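Long-range contact in gamma-hexachlorocyclohexane dehydrochlorinase (Novosphingobium barchaimii LL02, PDB 5KVB), which probably converts the pollutant gamma-hexachlorocyclohexane (lindane) to a tetrachlorocyclohexadiene by two successive dehydrochlorinations: residues A[16-27]-A[122-133]. Numbering follows the deposited sequence.
Sequences SRAAIQDLYSDQ and SEYERRDGVWKF
Ile20 sends its two branches to two aromatic rings, tying helix 10-33 to the hairpin of strands 113-127 and 130-145. With chi1 at -69°, CG1 stands beside the backbone N and CG2 anti to it, which spreads the branches. CG2 sits over the centre of the Tyr124 ring, 3.5 Å from the centroid and 9° off the normal; CD1 lies over the six-membered ring of Trp131, 3.9 Å from that centroid. Both are CH-pi contacts, and isoleucine suits because its longer CG1-CD1 arm reaches the second ring. The indole is sandwiched between Ile20 CD1 and Arg126 CB, which limits its tilting. At its edge, NE1 gives Ser16 OG a weak, bent hydrogen bond (2.9 Å, 135°), while Ser16 OG is also bonded to Asp12 O. Replacing Trp131 by an alanine removes this donor and would probably open a gap between Ile20 and Arg126 CB. Leu23 packs tightly too, its CD1 3.6 Å from Trp131 O and close to Lys132 CA and Tyr124 CD2. Toward Gln27, the flat Phe133 ring can offer one face to Tyr124 CE2 and its edge to the helix backbone, CE2 lying 3.5 Å from Leu23 O. Tyr124 OH lies 3.3 Å from Tyr24 CD1 and is bonded to Ser122 OG, a polar partner for this buried hydroxyl. The looser margin holds Ala19, whose CB just reaches Trp131 CD1 at 4.3 Å, and Lys132, whose side chain starts away from the helix; beyond, Asp128 and Gly129 of the type I' turn are exposed, the latter's positive phi suiting glycine. In this NTF2-type fold, then, helix and sheet adhere chiefly through apolar and aromatic contacts, the weak hydrogen bond mainly giving the buried indole N-H an acceptor.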
ATOM      1  N   SER A  16     -10.505  -8.827  14.831  1.00  4.22           N
ATOM      2  CA  SER A  16     -11.497  -8.068  14.073  1.00  5.89           C
ATOM      3  C   SER A  16     -10.839  -7.201  13.007  1.00  4.17           C
ATOM      4  O   SER A  16     -11.276  -7.199  11.845  1.00  5.46           O
ATOM      5  CB  SER A  16     -12.353  -7.195  15.002  1.00  5.12           C
ATOM      6  OG  SER A  16     -13.161  -8.004  15.861  1.00  6.76           O
ATOM      7  N   ARG A  17      -9.777  -6.494  13.382  1.00  4.07           N
ATOM      8  CA  ARG A  17      -9.045  -5.678  12.408  1.00  4.70           C
ATOM      9  C   ARG A  17      -8.522  -6.529  11.255  1.00  4.23           C
ATOM     10  O   ARG A  17      -8.608  -6.113  10.100  1.00  4.85           O
ATOM     11  CB  ARG A  17      -7.888  -4.928  13.093  1.00  5.53           C
ATOM     12  CG  ARG A  17      -8.349  -3.787  14.015  1.00  6.46           C
ATOM     13  CD  ARG A  17      -7.228  -3.242  14.899  1.00  9.31           C
ATOM     14  NE  ARG A  17      -6.063  -2.777  14.142  1.00 10.72           N
ATOM     15  CZ  ARG A  17      -5.637  -1.519  14.076  1.00  9.97           C
ATOM     16  NH1 ARG A  17      -6.293  -0.549  14.703  1.00 13.90           N
ATOM     17  NH2 ARG A  17      -4.537  -1.234  13.379  1.00  7.14           N
ATOM     18  N   ALA A  18      -7.995  -7.719  11.542  1.00  3.33           N
ATOM     19  CA  ALA A  18      -7.491  -8.587  10.477  1.00  4.43           C
ATOM     20  C   ALA A  18      -8.605  -9.040   9.537  1.00  4.17           C
ATOM     21  O   ALA A  18      -8.443  -9.036   8.313  1.00  5.13           O
ATOM     22  CB  ALA A  18      -6.762  -9.793  11.084  1.00  6.78           C
ATOM     23  N   ALA A  19      -9.746  -9.416  10.103  1.00  4.08           N
ATOM     24  CA  ALA A  19     -10.877  -9.838   9.290  1.00  4.24           C
ATOM     25  C   ALA A  19     -11.331  -8.691   8.380  1.00  3.91           C
ATOM     26  O   ALA A  19     -11.633  -8.908   7.196  1.00  5.33           O
ATOM     27  CB  ALA A  19     -12.016 -10.310  10.170  1.00  6.29           C
ATOM     28  N   ILE A  20     -11.353  -7.466   8.909  1.00  4.23           N
ATOM     29  CA  ILE A  20     -11.853  -6.328   8.146  1.00  4.15           C
ATOM     30  C   ILE A  20     -10.838  -5.922   7.070  1.00  4.83           C
ATOM     31  O   ILE A  20     -11.223  -5.624   5.938  1.00  5.38           O
ATOM     32  CB  ILE A  20     -12.203  -5.173   9.098  1.00  4.43           C
ATOM     33  CG1 ILE A  20     -13.439  -5.562   9.932  1.00  5.08           C
ATOM     34  CG2 ILE A  20     -12.448  -3.876   8.325  1.00  4.46           C
ATOM     35  CD1 ILE A  20     -13.673  -4.652  11.133  1.00  5.48           C
ATOM     36  N   GLN A  21      -9.545  -5.958   7.399  1.00  3.54           N
ATOM     37  CA  GLN A  21      -8.505  -5.706   6.399  1.00  4.75           C
ATOM     38  C   GLN A  21      -8.614  -6.706   5.229  1.00  5.60           C
ATOM     39  O   GLN A  21      -8.504  -6.317   4.065  1.00  6.02           O
ATOM     40  CB  GLN A  21      -7.119  -5.741   7.064  1.00  5.50           C
ATOM     41  CG  GLN A  21      -6.894  -4.566   8.034  1.00  6.66           C
ATOM     42  CD  GLN A  21      -5.875  -4.872   9.128  1.00  8.90           C
ATOM     43  OE1 GLN A  21      -5.310  -5.965   9.193  1.00  8.37           O
ATOM     44  NE2 GLN A  21      -5.650  -3.902  10.005  1.00 10.86           N
ATOM     45  N   ASP A  22      -8.907  -7.970   5.522  1.00  4.75           N
ATOM     46  CA  ASP A  22      -9.140  -8.971   4.477  1.00  4.71           C
ATOM     47  C   ASP A  22     -10.409  -8.677   3.647  1.00  5.38           C
ATOM     48  O   ASP A  22     -10.389  -8.823   2.420  1.00  5.82           O
ATOM     49  CB  ASP A  22      -9.233 -10.391   5.077  1.00  4.96           C
ATOM     50  CG  ASP A  22      -7.890 -10.942   5.561  1.00  7.19           C
ATOM     51  OD1 ASP A  22      -6.831 -10.381   5.242  1.00  7.53           O
ATOM     52  OD2 ASP A  22      -7.929 -11.976   6.267  1.00 10.01           O
ATOM     53  N   LEU A  23     -11.503  -8.258   4.287  1.00  6.00           N
ATOM     54  CA  LEU A  23     -12.720  -7.886   3.539  1.00  5.52           C
ATOM     55  C   LEU A  23     -12.413  -6.804   2.519  1.00  6.03           C
ATOM     56  O   LEU A  23     -12.837  -6.874   1.350  1.00  6.63           O
ATOM     57  CB  LEU A  23     -13.827  -7.392   4.487  1.00  6.60           C
ATOM     58  CG  LEU A  23     -14.451  -8.444   5.408  1.00  5.33           C
ATOM     59  CD1 LEU A  23     -15.288  -7.744   6.474  1.00  7.89           C
ATOM     60  CD2 LEU A  23     -15.329  -9.421   4.615  1.00  7.52           C
ATOM     61  N   TYR A  24     -11.685  -5.786   2.973  1.00  4.31           N
ATOM     62  CA  TYR A  24     -11.403  -4.630   2.144  1.00  4.82           C
ATOM     63  C   TYR A  24     -10.487  -4.989   0.969  1.00  6.27           C
ATOM     64  O   TYR A  24     -10.759  -4.612  -0.175  1.00  6.27           O
ATOM     65  CB  TYR A  24     -10.806  -3.526   2.999  1.00  7.68           C
ATOM     66  CG  TYR A  24     -10.575  -2.222   2.279  1.00  8.08           C
ATOM     67  CD1 TYR A  24     -11.596  -1.289   2.115  1.00  6.47           C
ATOM     68  CD2 TYR A  24      -9.332  -1.927   1.765  1.00  6.90           C
ATOM     69  CE1 TYR A  24     -11.361  -0.078   1.465  1.00  6.78           C
ATOM     70  CE2 TYR A  24      -9.096  -0.734   1.112  1.00  8.33           C
ATOM     71  CZ  TYR A  24     -10.096   0.177   0.975  1.00  8.82           C
ATOM     72  OH  TYR A  24      -9.830   1.358   0.324  1.00  8.92           O
ATOM     73  N   SER A  25      -9.412  -5.726   1.223  1.00  5.77           N
ATOM     74  CA  SER A  25      -8.586  -6.174   0.111  1.00  5.32           C
ATOM     75  C   SER A  25      -9.369  -7.085  -0.841  1.00  5.16           C
ATOM     76  O   SER A  25      -9.162  -7.008  -2.061  1.00  5.00           O
ATOM     77  CB  SER A  25      -7.332  -6.873   0.628  1.00  4.87           C
ATOM     78  OG  SER A  25      -6.439  -5.899   1.166  1.00  7.11           O
ATOM     79  N   ASP A  26     -10.273  -7.906  -0.308  1.00  5.67           N
ATOM     80  CA  ASP A  26     -11.097  -8.796  -1.139  1.00  5.89           C
ATOM     81  C   ASP A  26     -12.005  -7.996  -2.088  1.00  8.88           C
ATOM     82  O   ASP A  26     -12.253  -8.434  -3.210  1.00  7.06           O
ATOM     83  CB  ASP A  26     -11.948  -9.746  -0.274  1.00  4.61           C
ATOM     84  CG  ASP A  26     -11.163 -10.944   0.253  1.00  7.02           C
ATOM     85  OD1 ASP A  26     -10.014 -11.167  -0.203  1.00  8.12           O
ATOM     86  OD2 ASP A  26     -11.701 -11.674   1.120  1.00  8.52           O
ATOM     87  N   GLN A  27     -12.466  -6.819  -1.658  1.00  4.40           N
ATOM     88  CA  GLN A  27     -13.241  -5.958  -2.546  1.00  5.15           C
ATOM     89  C   GLN A  27     -12.393  -5.543  -3.746  1.00  6.16           C
ATOM     90  O   GLN A  27     -12.821  -5.662  -4.896  1.00  6.96           O
ATOM     91  CB  GLN A  27     -13.758  -4.718  -1.797  1.00  5.30           C
ATOM     92  CG  GLN A  27     -14.875  -3.929  -2.536  1.00  6.34           C
ATOM     93  CD  GLN A  27     -14.375  -2.991  -3.628  1.00  8.32           C
ATOM     94  OE1 GLN A  27     -13.203  -2.640  -3.674  1.00 12.40           O
ATOM     95  NE2 GLN A  27     -15.286  -2.564  -4.503  1.00 12.19           N
ATOM     96  N   SER A 122     -15.830   3.296   4.247  1.00  5.98           N
ATOM     97  CA  SER A 122     -16.490   2.000   4.429  1.00  4.66           C
ATOM     98  C   SER A 122     -17.067   1.831   5.837  1.00  4.49           C
ATOM     99  O   SER A 122     -16.653   2.514   6.764  1.00  6.28           O
ATOM    100  CB  SER A 122     -15.500   0.870   4.112  1.00  4.56           C
ATOM    101  OG  SER A 122     -14.311   0.996   4.875  1.00  5.55           O
ATOM    102  N   GLU A 123     -18.031   0.917   5.977  1.00  5.62           N
ATOM    103  CA  GLU A 123     -18.565   0.522   7.270  1.00  5.77           C
ATOM    104  C   GLU A 123     -18.682  -0.996   7.274  1.00  4.98           C
ATOM    105  O   GLU A 123     -19.025  -1.609   6.253  1.00  5.41           O
ATOM    106  CB  GLU A 123     -19.939   1.159   7.551  1.00  7.63           C
ATOM    107  CG  GLU A 123     -20.473   0.893   8.964  1.00  9.51           C
ATOM    108  CD  GLU A 123     -21.956   1.240   9.117  1.00 17.80           C
ATOM    109  OE1 GLU A 123     -22.265   2.401   9.480  1.00 11.87           O
ATOM    110  OE2 GLU A 123     -22.812   0.352   8.885  1.00 19.47           O
ATOM    111  N   TYR A 124     -18.407  -1.578   8.436  1.00  4.51           N
ATOM    112  CA  TYR A 124     -18.475  -3.028   8.645  1.00  4.23           C
ATOM    113  C   TYR A 124     -19.303  -3.303   9.885  1.00  5.78           C
ATOM    114  O   TYR A 124     -19.215  -2.567  10.868  1.00  7.20           O
ATOM    115  CB  TYR A 124     -17.068  -3.625   8.800  1.00  5.01           C
ATOM    116  CG  TYR A 124     -16.118  -3.141   7.727  1.00  4.31           C
ATOM    117  CD1 TYR A 124     -15.428  -1.944   7.879  1.00  3.54           C
ATOM    118  CD2 TYR A 124     -15.946  -3.866   6.548  1.00  5.13           C
ATOM    119  CE1 TYR A 124     -14.584  -1.479   6.876  1.00  3.85           C
ATOM    120  CE2 TYR A 124     -15.098  -3.406   5.538  1.00  5.19           C
ATOM    121  CZ  TYR A 124     -14.421  -2.221   5.725  1.00  3.59           C
ATOM    122  OH  TYR A 124     -13.595  -1.738   4.740  1.00  5.51           O
ATOM    123  N   GLU A 125     -20.127  -4.343   9.822  0.50  5.84           N
ATOM    124  CA  GLU A 125     -20.927  -4.759  10.968  0.50  7.06           C
ATOM    125  C   GLU A 125     -20.627  -6.203  11.335  0.50  6.61           C
ATOM    126  O   GLU A 125     -20.395  -7.040  10.458  0.50  5.65           O
ATOM    127  CB  GLU A 125     -22.428  -4.595  10.687  0.50  7.53           C
ATOM    128  CG  GLU A 125     -22.881  -3.147  10.606  0.50 10.53           C
ATOM    129  CD  GLU A 125     -24.393  -3.000  10.541  0.50 13.92           C
ATOM    130  OE1 GLU A 125     -25.102  -4.032  10.544  0.50 14.55           O
ATOM    131  OE2 GLU A 125     -24.871  -1.846  10.497  0.50 16.85           O
ATOM    132  N   ARG A 126     -20.520  -6.524  12.665  0.59  6.58           N
ATOM    133  CA  ARG A 126     -20.415  -7.895  13.141  0.59  8.23           C
ATOM    134  C   ARG A 126     -21.801  -8.408  13.529  0.59  7.22           C
ATOM    135  O   ARG A 126     -22.492  -7.802  14.347  0.59 10.01           O
ATOM    136  CB  ARG A 126     -19.448  -7.990  14.326  0.59  9.23           C
ATOM    137  CG  ARG A 126     -19.397  -9.371  14.958  0.59  9.32           C
ATOM    138  CD  ARG A 126     -18.070  -9.614  15.659  0.59  8.89           C
ATOM    139  NE  ARG A 126     -17.783  -8.614  16.681  0.59  7.16           N
ATOM    140  CZ  ARG A 126     -16.702  -8.642  17.456  0.59  7.45           C
ATOM    141  NH1 ARG A 126     -15.814  -9.623  17.321  0.59  6.56           N
ATOM    142  NH2 ARG A 126     -16.504  -7.697  18.361  0.59  9.20           N
ATOM    143  N   ARG A 127     -22.195  -9.521  12.916  1.00  9.00           N
ATOM    144  CA  ARG A 127     -23.497 -10.142  13.167  1.00  9.54           C
ATOM    145  C   ARG A 127     -23.285 -11.614  13.449  1.00 10.93           C
ATOM    146  O   ARG A 127     -22.650 -12.312  12.658  1.00 11.07           O
ATOM    147  CB  ARG A 127     -24.427  -9.958  11.971  1.00  8.77           C
ATOM    148  CG  ARG A 127     -24.694  -8.511  11.629  1.00 11.02           C
ATOM    149  CD  ARG A 127     -25.634  -8.400  10.436  1.00 10.64           C
ATOM    150  NE  ARG A 127     -25.759  -7.021   9.965  1.00 11.81           N
ATOM    151  CZ  ARG A 127     -26.374  -6.663   8.839  1.00 10.56           C
ATOM    152  NH1 ARG A 127     -26.935  -7.577   8.058  1.00 11.12           N
ATOM    153  NH2 ARG A 127     -26.427  -5.380   8.500  1.00 16.96           N
ATOM    154  N   ASP A 128     -23.822 -12.077  14.580  1.00 13.26           N
ATOM    155  CA  ASP A 128     -23.564 -13.421  15.090  1.00 15.93           C
ATOM    156  C   ASP A 128     -22.079 -13.782  14.996  1.00 12.48           C
ATOM    157  O   ASP A 128     -21.713 -14.872  14.561  1.00 15.78           O
ATOM    158  CB  ASP A 128     -24.423 -14.447  14.350  1.00 16.10           C
ATOM    159  CG  ASP A 128     -25.869 -14.425  14.810  1.00 25.56           C
ATOM    160  OD1 ASP A 128     -26.114 -14.052  15.978  1.00 35.10           O
ATOM    161  OD2 ASP A 128     -26.757 -14.772  14.007  1.00 34.21           O
ATOM    162  N   GLY A 129     -21.228 -12.834  15.387  1.00 10.69           N
ATOM    163  CA  GLY A 129     -19.801 -13.083  15.484  1.00 12.40           C
ATOM    164  C   GLY A 129     -18.964 -12.884  14.229  1.00 15.32           C
ATOM    165  O   GLY A 129     -17.743 -12.943  14.293  1.00 18.20           O
ATOM    166  N   VAL A 130     -19.618 -12.645  13.094  1.00  8.71           N
ATOM    167  CA  VAL A 130     -18.956 -12.571  11.791  1.00 10.93           C
ATOM    168  C   VAL A 130     -18.961 -11.139  11.253  1.00  7.95           C
ATOM    169  O   VAL A 130     -19.985 -10.455  11.334  1.00  9.35           O
ATOM    170  CB  VAL A 130     -19.659 -13.508  10.777  1.00 11.84           C
ATOM    171  CG1 VAL A 130     -19.060 -13.377   9.378  1.00 11.28           C
ATOM    172  CG2 VAL A 130     -19.588 -14.949  11.252  1.00 16.03           C
ATOM    173  N   TRP A 131     -17.827 -10.685  10.696  1.00  7.24           N
ATOM    174  CA  TRP A 131     -17.722  -9.356  10.065  1.00  6.39           C
ATOM    175  C   TRP A 131     -17.978  -9.391   8.560  1.00  7.95           C
ATOM    176  O   TRP A 131     -17.423 -10.237   7.863  1.00  7.45           O
ATOM    177  CB  TRP A 131     -16.321  -8.748  10.287  1.00  7.11           C
ATOM    178  CG  TRP A 131     -16.008  -8.368  11.708  1.00  4.46           C
ATOM    179  CD1 TRP A 131     -15.287  -9.104  12.610  1.00  7.43           C
ATOM    180  CD2 TRP A 131     -16.376  -7.159  12.381  1.00  5.42           C
ATOM    181  NE1 TRP A 131     -15.196  -8.434  13.804  1.00  6.24           N
ATOM    182  CE2 TRP A 131     -15.864  -7.241  13.698  1.00  4.41           C
ATOM    183  CE3 TRP A 131     -17.112  -6.030  12.012  1.00  6.83           C
ATOM    184  CZ2 TRP A 131     -16.041  -6.214  14.634  1.00  7.82           C
ATOM    185  CZ3 TRP A 131     -17.289  -5.008  12.950  1.00  6.27           C
ATOM    186  CH2 TRP A 131     -16.755  -5.110  14.241  1.00  6.95           C
ATOM    187  N   LYS A 132     -18.786  -8.450   8.063  1.00  6.04           N
ATOM    188  CA  LYS A 132     -18.909  -8.186   6.620  1.00  5.74           C
ATOM    189  C   LYS A 132     -19.119  -6.692   6.389  1.00  4.26           C
ATOM    190  O   LYS A 132     -19.438  -5.939   7.334  1.00  5.74           O
ATOM    191  CB  LYS A 132     -20.068  -8.989   5.975  1.00  6.19           C
ATOM    192  CG  LYS A 132     -19.815 -10.508   5.888  1.00  8.99           C
ATOM    193  CD  LYS A 132     -20.832 -11.226   4.996  1.00 11.42           C
ATOM    194  CE  LYS A 132     -20.604 -12.739   5.033  1.00 15.48           C
ATOM    195  NZ  LYS A 132     -21.407 -13.447   3.989  1.00 23.82           N
ATOM    196  N   PHE A 133     -18.928  -6.253   5.144  1.00  4.44           N
ATOM    197  CA  PHE A 133     -19.300  -4.881   4.743  1.00  4.40           C
ATOM    198  C   PHE A 133     -20.765  -4.584   5.000  1.00  5.06           C
ATOM    199  O   PHE A 133     -21.630  -5.409   4.656  1.00  6.37           O
ATOM    200  CB  PHE A 133     -19.095  -4.647   3.247  1.00  4.64           C
ATOM    201  CG  PHE A 133     -17.715  -4.201   2.822  1.00  4.78           C
ATOM    202  CD1 PHE A 133     -17.408  -2.846   2.695  1.00  5.32           C
ATOM    203  CD2 PHE A 133     -16.775  -5.135   2.419  1.00  6.37           C
ATOM    204  CE1 PHE A 133     -16.163  -2.433   2.219  1.00  5.76           C
ATOM    205  CE2 PHE A 133     -15.526  -4.734   1.954  1.00  5.40           C
ATOM    206  CZ  PHE A 133     -15.215  -3.380   1.846  1.00  5.34           C
TER